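Long-range contact in abietadiene synthase, chloroplastic (Abies grandis, PDB 3S9V), which is a largely helical plant terpene synthase that joins an N-terminal terpene synthase domain to a metal-binding terpene synthase domain: residues D29-M43 and N460-K473. Sequence-based numbering, arbitrary orientation.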
loop_
_atom_site.group_PDB
_atom_site.type_symbol
_atom_site.label_atom_id
_atom_site.label_comp_id
_atom_site.label_asym_id
_atom_site.label_seq_id
_atom_site.Cartn_x
_atom_site.Cartn_y
_atom_site.Cartn_z
ATOM N N ASP A 29 6.620 2.772 -27.909
ATOM C CA ASP A 29 6.224 2.723 -26.507
ATOM C C ASP A 29 7.337 3.191 -25.578
ATOM O O ASP A 29 7.080 3.545 -24.431
ATOM C CB ASP A 29 5.786 1.306 -26.121
ATOM C CG ASP A 29 4.502 0.882 -26.819
ATOM O OD1 ASP A 29 3.544 1.686 -26.839
ATOM O OD2 ASP A 29 4.447 -0.254 -27.340
ATOM N N GLU A 30 8.570 3.193 -26.071
ATOM C CA GLU A 30 9.697 3.634 -25.262
ATOM C C GLU A 30 9.689 5.156 -25.149
ATOM O O GLU A 30 9.997 5.713 -24.092
ATOM C CB GLU A 30 11.017 3.170 -25.875
ATOM C CG GLU A 30 12.224 3.472 -25.004
ATOM C CD GLU A 30 12.207 2.708 -23.685
ATOM O OE1 GLU A 30 12.985 3.072 -22.777
ATOM O OE2 GLU A 30 11.424 1.740 -23.558
ATOM N N LYS A 31 9.336 5.826 -26.242
ATOM C CA LYS A 31 9.275 7.280 -26.242
ATOM C C LYS A 31 8.078 7.711 -25.406
ATOM O O LYS A 31 8.143 8.694 -24.670
ATOM C CB LYS A 31 9.124 7.817 -27.666
ATOM C CG LYS A 31 8.954 9.329 -27.738
ATOM C CD LYS A 31 8.538 9.765 -29.132
ATOM C CE LYS A 31 8.245 11.257 -29.187
ATOM N NZ LYS A 31 7.770 11.677 -30.536
ATOM N N ARG A 32 6.985 6.967 -25.529
ATOM C CA ARG A 32 5.777 7.266 -24.780
ATOM C C ARG A 32 6.079 7.169 -23.281
ATOM O O ARG A 32 5.619 7.997 -22.491
ATOM C CB ARG A 32 4.660 6.289 -25.172
ATOM C CG ARG A 32 3.331 6.507 -24.447
ATOM C CD ARG A 32 2.829 7.957 -24.562
ATOM N NE ARG A 32 1.450 8.091 -24.086
ATOM C CZ ARG A 32 0.867 9.244 -23.761
ATOM N NH1 ARG A 32 1.540 10.383 -23.854
ATOM N NH2 ARG A 32 -0.391 9.256 -23.334
ATOM N N ILE A 33 6.861 6.156 -22.905
ATOM C CA ILE A 33 7.254 5.938 -21.517
ATOM C C ILE A 33 8.052 7.142 -21.023
ATOM O O ILE A 33 7.849 7.627 -19.909
ATOM C CB ILE A 33 8.118 4.648 -21.386
ATOM C CG1 ILE A 33 7.228 3.413 -21.555
ATOM C CG2 ILE A 33 8.848 4.619 -20.039
ATOM C CD1 ILE A 33 7.981 2.104 -21.551
ATOM N N GLU A 34 8.958 7.630 -21.862
ATOM C CA GLU A 34 9.769 8.781 -21.499
ATOM C C GLU A 34 8.862 10.005 -21.328
ATOM O O GLU A 34 9.012 10.784 -20.382
ATOM C CB GLU A 34 10.819 9.031 -22.588
ATOM C CG GLU A 34 11.801 10.164 -22.289
ATOM C CD GLU A 34 13.069 10.090 -23.144
ATOM O OE1 GLU A 34 12.956 10.022 -24.389
ATOM O OE2 GLU A 34 14.180 10.103 -22.561
ATOM N N THR A 35 7.911 10.156 -22.242
ATOM C CA THR A 35 6.979 11.273 -22.207
ATOM C C THR A 35 6.176 11.254 -20.912
ATOM O O THR A 35 6.112 12.251 -20.195
ATOM C CB THR A 35 6.006 11.213 -23.407
ATOM O OG1 THR A 35 6.757 11.265 -24.624
ATOM C CG2 THR A 35 5.033 12.381 -23.375
ATOM N N LEU A 36 5.565 10.115 -20.619
ATOM C CA LEU A 36 4.770 9.970 -19.414
ATOM C C LEU A 36 5.568 10.310 -18.163
ATOM O O LEU A 36 5.065 10.972 -17.253
ATOM C CB LEU A 36 4.226 8.546 -19.325
ATOM C CG LEU A 36 3.083 8.274 -20.304
ATOM C CD1 LEU A 36 2.833 6.780 -20.447
ATOM C CD2 LEU A 36 1.839 8.975 -19.798
ATOM N N ILE A 37 6.819 9.869 -18.129
ATOM C CA ILE A 37 7.677 10.119 -16.982
ATOM C C ILE A 37 7.957 11.599 -16.774
ATOM O O ILE A 37 7.953 12.080 -15.642
ATOM C CB ILE A 37 9.023 9.358 -17.107
ATOM C CG1 ILE A 37 8.775 7.848 -17.053
ATOM C CG2 ILE A 37 9.953 9.733 -15.970
ATOM C CD1 ILE A 37 10.038 7.015 -17.136
ATOM N N SER A 38 8.207 12.331 -17.853
ATOM C CA SER A 38 8.482 13.751 -17.698
ATOM C C SER A 38 7.196 14.496 -17.328
ATOM O O SER A 38 7.233 15.502 -16.621
ATOM C CB SER A 38 9.099 14.327 -18.981
ATOM O OG SER A 38 8.175 14.306 -20.052
ATOM N N GLU A 39 6.057 13.985 -17.789
ATOM C CA GLU A 39 4.775 14.616 -17.499
ATOM C C GLU A 39 4.363 14.397 -16.050
ATOM O O GLU A 39 3.782 15.278 -15.416
ATOM C CB GLU A 39 3.693 14.078 -18.438
ATOM C CG GLU A 39 3.808 14.605 -19.859
ATOM C CD GLU A 39 2.731 14.064 -20.782
ATOM O OE1 GLU A 39 2.616 14.569 -21.921
ATOM O OE2 GLU A 39 2.004 13.133 -20.373
ATOM N N ILE A 40 4.668 13.212 -15.535
ATOM C CA ILE A 40 4.344 12.870 -14.159
ATOM C C ILE A 40 5.312 13.573 -13.214
ATOM O O ILE A 40 4.949 13.937 -12.093
ATOM C CB ILE A 40 4.392 11.341 -13.952
ATOM C CG1 ILE A 40 3.215 10.697 -14.687
ATOM C CG2 ILE A 40 4.360 11.001 -12.471
ATOM C CD1 ILE A 40 3.229 9.185 -14.657
ATOM N N LYS A 41 6.545 13.777 -13.666
ATOM C CA LYS A 41 7.512 14.489 -12.835
ATOM C C LYS A 41 7.036 15.934 -12.688
ATOM O O LYS A 41 7.216 16.550 -11.642
ATOM C CB LYS A 41 8.909 14.470 -13.462
ATOM C CG LYS A 41 9.682 13.181 -13.248
ATOM C CD LYS A 41 11.111 13.336 -13.737
ATOM C CE LYS A 41 11.952 12.114 -13.421
ATOM N NZ LYS A 41 13.370 12.318 -13.840
ATOM N N ASN A 42 6.432 16.472 -13.742
ATOM C CA ASN A 42 5.929 17.839 -13.683
ATOM C C ASN A 42 4.758 17.898 -12.701
ATOM O O ASN A 42 4.618 18.867 -11.962
ATOM C CB ASN A 42 5.480 18.324 -15.067
ATOM C CG ASN A 42 5.152 19.813 -15.088
ATOM O OD1 ASN A 42 6.028 20.658 -14.881
ATOM N ND2 ASN A 42 3.885 20.140 -15.332
ATOM N N MET A 43 3.913 16.868 -12.702
ATOM C CA MET A 43 2.793 16.835 -11.768
ATOM C C MET A 43 3.331 16.976 -10.349
ATOM O O MET A 43 2.861 17.817 -9.579
ATOM C CB MET A 43 2.020 15.523 -11.880
ATOM C CG MET A 43 0.833 15.562 -12.834
ATOM S SD MET A 43 0.066 13.932 -13.023
ATOM C CE MET A 43 -0.486 13.646 -11.406
ATOM N N ASN A 460 -5.608 9.341 -12.266
ATOM C CA ASN A 460 -5.126 9.846 -13.541
ATOM C C ASN A 460 -4.804 8.707 -14.504
ATOM O O ASN A 460 -4.209 7.704 -14.118
ATOM C CB ASN A 460 -3.872 10.690 -13.277
ATOM C CG ASN A 460 -3.346 11.370 -14.517
ATOM O OD1 ASN A 460 -2.948 10.716 -15.477
ATOM N ND2 ASN A 460 -3.337 12.700 -14.502
ATOM N N GLU A 461 -5.194 8.882 -15.762
ATOM C CA GLU A 461 -4.949 7.896 -16.808
ATOM C C GLU A 461 -3.454 7.694 -17.078
ATOM O O GLU A 461 -3.031 6.613 -17.483
ATOM C CB GLU A 461 -5.629 8.339 -18.104
ATOM C CG GLU A 461 -7.146 8.399 -18.044
ATOM C CD GLU A 461 -7.794 7.054 -18.297
ATOM O OE1 GLU A 461 -9.043 6.993 -18.318
ATOM O OE2 GLU A 461 -7.056 6.060 -18.478
ATOM N N LYS A 462 -2.661 8.734 -16.856
ATOM C CA LYS A 462 -1.227 8.657 -17.109
ATOM C C LYS A 462 -0.448 7.712 -16.196
ATOM O O LYS A 462 0.505 7.075 -16.642
ATOM C CB LYS A 462 -0.622 10.062 -17.077
ATOM C CG LYS A 462 -1.132 10.922 -18.215
ATOM C CD LYS A 462 -0.511 12.303 -18.244
ATOM C CE LYS A 462 -1.011 13.070 -19.465
ATOM N NZ LYS A 462 -0.563 14.491 -19.470
ATOM N N TYR A 463 -0.840 7.615 -14.927
ATOM C CA TYR A 463 -0.156 6.710 -14.014
ATOM C C TYR A 463 -0.365 5.285 -14.523
ATOM O O TYR A 463 0.581 4.513 -14.648
ATOM C CB TYR A 463 -0.732 6.795 -12.592
ATOM C CG TYR A 463 -0.478 8.081 -11.837
ATOM C CD1 TYR A 463 0.745 8.743 -11.930
ATOM C CD2 TYR A 463 -1.439 8.597 -10.969
ATOM C CE1 TYR A 463 1.007 9.884 -11.174
ATOM C CE2 TYR A 463 -1.191 9.735 -10.204
ATOM C CZ TYR A 463 0.035 10.376 -10.313
ATOM O OH TYR A 463 0.290 11.508 -9.567
ATOM N N LEU A 464 -1.620 4.950 -14.810
ATOM C CA LEU A 464 -1.986 3.620 -15.276
ATOM C C LEU A 464 -1.380 3.277 -16.633
ATOM O O LEU A 464 -0.950 2.145 -16.862
ATOM C CB LEU A 464 -3.510 3.484 -15.351
ATOM C CG LEU A 464 -3.989 2.072 -15.701
ATOM C CD1 LEU A 464 -3.374 1.063 -14.728
ATOM C CD2 LEU A 464 -5.499 2.011 -15.655
ATOM N N GLU A 465 -1.355 4.251 -17.533
ATOM C CA GLU A 465 -0.790 4.029 -18.851
ATOM C C GLU A 465 0.682 3.668 -18.693
ATOM O O GLU A 465 1.170 2.723 -19.312
ATOM C CB GLU A 465 -0.930 5.292 -19.701
ATOM C CG GLU A 465 -0.407 5.152 -21.119
ATOM C CD GLU A 465 -0.613 6.409 -21.944
ATOM O OE1 GLU A 465 -0.274 6.386 -23.147
ATOM O OE2 GLU A 465 -1.113 7.414 -21.391
ATOM N N LEU A 466 1.388 4.419 -17.854
ATOM C CA LEU A 466 2.803 4.159 -17.636
ATOM C C LEU A 466 3.034 2.825 -16.928
ATOM O O LEU A 466 3.965 2.100 -17.264
ATOM C CB LEU A 466 3.429 5.282 -16.817
ATOM C CG LEU A 466 4.899 5.087 -16.476
ATOM C CD1 LEU A 466 5.716 4.967 -17.764
ATOM C CD2 LEU A 466 5.378 6.260 -15.634
ATOM N N ALA A 467 2.180 2.509 -15.956
ATOM C CA ALA A 467 2.289 1.262 -15.201
ATOM C C ALA A 467 2.173 0.032 -16.108
ATOM O O ALA A 467 2.860 -0.973 -15.902
ATOM C CB ALA A 467 1.208 1.209 -14.124
ATOM N N LYS A 468 1.294 0.106 -17.103
ATOM C CA LYS A 468 1.109 -1.010 -18.016
ATOM C C LYS A 468 2.281 -1.127 -18.990
ATOM O O LYS A 468 2.844 -2.211 -19.177
ATOM C CB LYS A 468 -0.214 -0.857 -18.775
ATOM C CG LYS A 468 -1.445 -0.988 -17.889
ATOM C CD LYS A 468 -2.737 -0.925 -18.699
ATOM C CE LYS A 468 -3.947 -1.193 -17.819
ATOM N NZ LYS A 468 -5.224 -1.039 -18.573
ATOM N N LEU A 469 2.657 -0.009 -19.599
ATOM C CA LEU A 469 3.770 -0.010 -20.538
ATOM C C LEU A 469 5.061 -0.468 -19.860
ATOM O O LEU A 469 5.836 -1.236 -20.429
ATOM C CB LEU A 469 3.972 1.394 -21.126
ATOM C CG LEU A 469 2.958 1.877 -22.171
ATOM C CD1 LEU A 469 3.155 3.358 -22.456
ATOM C CD2 LEU A 469 3.124 1.065 -23.449
ATOM N N ASP A 470 5.285 -0.002 -18.637
ATOM C CA ASP A 470 6.503 -0.345 -17.914
ATOM C C ASP A 470 6.494 -1.799 -17.466
ATOM O O ASP A 470 7.523 -2.477 -17.534
ATOM C CB ASP A 470 6.685 0.583 -16.704
ATOM C CG ASP A 470 8.089 0.495 -16.094
ATOM O OD1 ASP A 470 9.081 0.658 -16.840
ATOM O OD2 ASP A 470 8.199 0.273 -14.867
ATOM N N PHE A 471 5.335 -2.278 -17.019
ATOM C CA PHE A 471 5.223 -3.657 -16.566
ATOM C C PHE A 471 5.478 -4.649 -17.692
ATOM O O PHE A 471 6.161 -5.657 -17.492
ATOM C CB PHE A 471 3.847 -3.915 -15.961
ATOM C CG PHE A 471 3.688 -5.291 -15.382
ATOM C CD1 PHE A 471 3.371 -6.372 -16.198
ATOM C CD2 PHE A 471 3.864 -5.509 -14.015
ATOM C CE1 PHE A 471 3.228 -7.650 -15.662
ATOM C CE2 PHE A 471 3.725 -6.783 -13.466
ATOM C CZ PHE A 471 3.405 -7.857 -14.292
ATOM N N ASN A 472 4.933 -4.372 -18.873
ATOM C CA ASN A 472 5.133 -5.266 -20.011
ATOM C C ASN A 472 6.559 -5.170 -20.550
ATOM O O ASN A 472 7.135 -6.172 -20.966
ATOM C CB ASN A 472 4.125 -4.964 -21.127
ATOM C CG ASN A 472 2.701 -5.306 -20.727
ATOM O OD1 ASN A 472 2.469 -6.255 -19.972
ATOM N ND2 ASN A 472 1.741 -4.548 -21.239
ATOM N N LYS A 473 7.129 -3.968 -20.537
ATOM C CA LYS A 473 8.499 -3.788 -21.013
ATOM C C LYS A 473 9.448 -4.605 -20.146
ATOM O O LYS A 473 10.390 -5.214 -20.648
ATOM C CB LYS A 473 8.912 -2.318 -20.949
ATOM C CG LYS A 473 10.406 -2.091 -21.164
ATOM C CD LYS A 473 10.811 -0.662 -20.821
ATOM C CE LYS A 473 12.320 -0.497 -20.837
ATOM N NZ LYS A 473 12.727 0.845 -20.335
#
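Leu-36 and Leu-466 interlock as knobs into holes where two helices pack in this largely helical terpene synthase; the axes of helix 29-43 and helix 461-473 approach to 9.8 Å, their N-to-C directions 141° apart, closer to antiparallel than parallel. Leu-36 enters the hole formed by Lys-462, Glu-465, Leu-466 and Leu-469, its CD1 lying 3.7 Å from Glu-465 CG. In return Leu-466 sits among Ile-33, Leu-36, Ile-37 and Ile-40. Its chi1 of 178° sets CG opposite the backbone N, and the two methyls spread along the partner helix, CD1 to Ile-33 CG2 and CD2 to Ile-40 CD1. Leu-469 is a third knob, resting on the aliphatic CG of Arg-32 and beside Ile-33.

Salt bridges flank this apolar seam. Arg-32, its chain bent at chi2 (53°), brings NE to 2.6 Å from Glu-465 OE1, while NH2 adds weaker bonds to both carboxylate oxygens. The acceptor lies near the guanidinium plane, yet the two flat groups are turned 60° apart, and NE meets OE1 from above the carboxylate plane. Leu-36 CD2 covers one guanidinium face. Weak bridges, Glu-30 to Lys-473 and Glu-39 to Lys-462, tie more distant turns together.

The Tyr-463 ring closes one end, with Ile-40 and Met-43 packed on it. Ile-40 touches the ring edge, with CG2 3.8 Å from Tyr-463 CE1. The tyrosine hydroxyl is hydrogen-bonded to Tyr-457 O, and helix 269-282 also packs against this side chain. Met-43 makes an oblique Met-aromatic contact, its SD 5.1 Å from the centroid of the Tyr-463 ring and 3.9 Å from Asn-460 ND2.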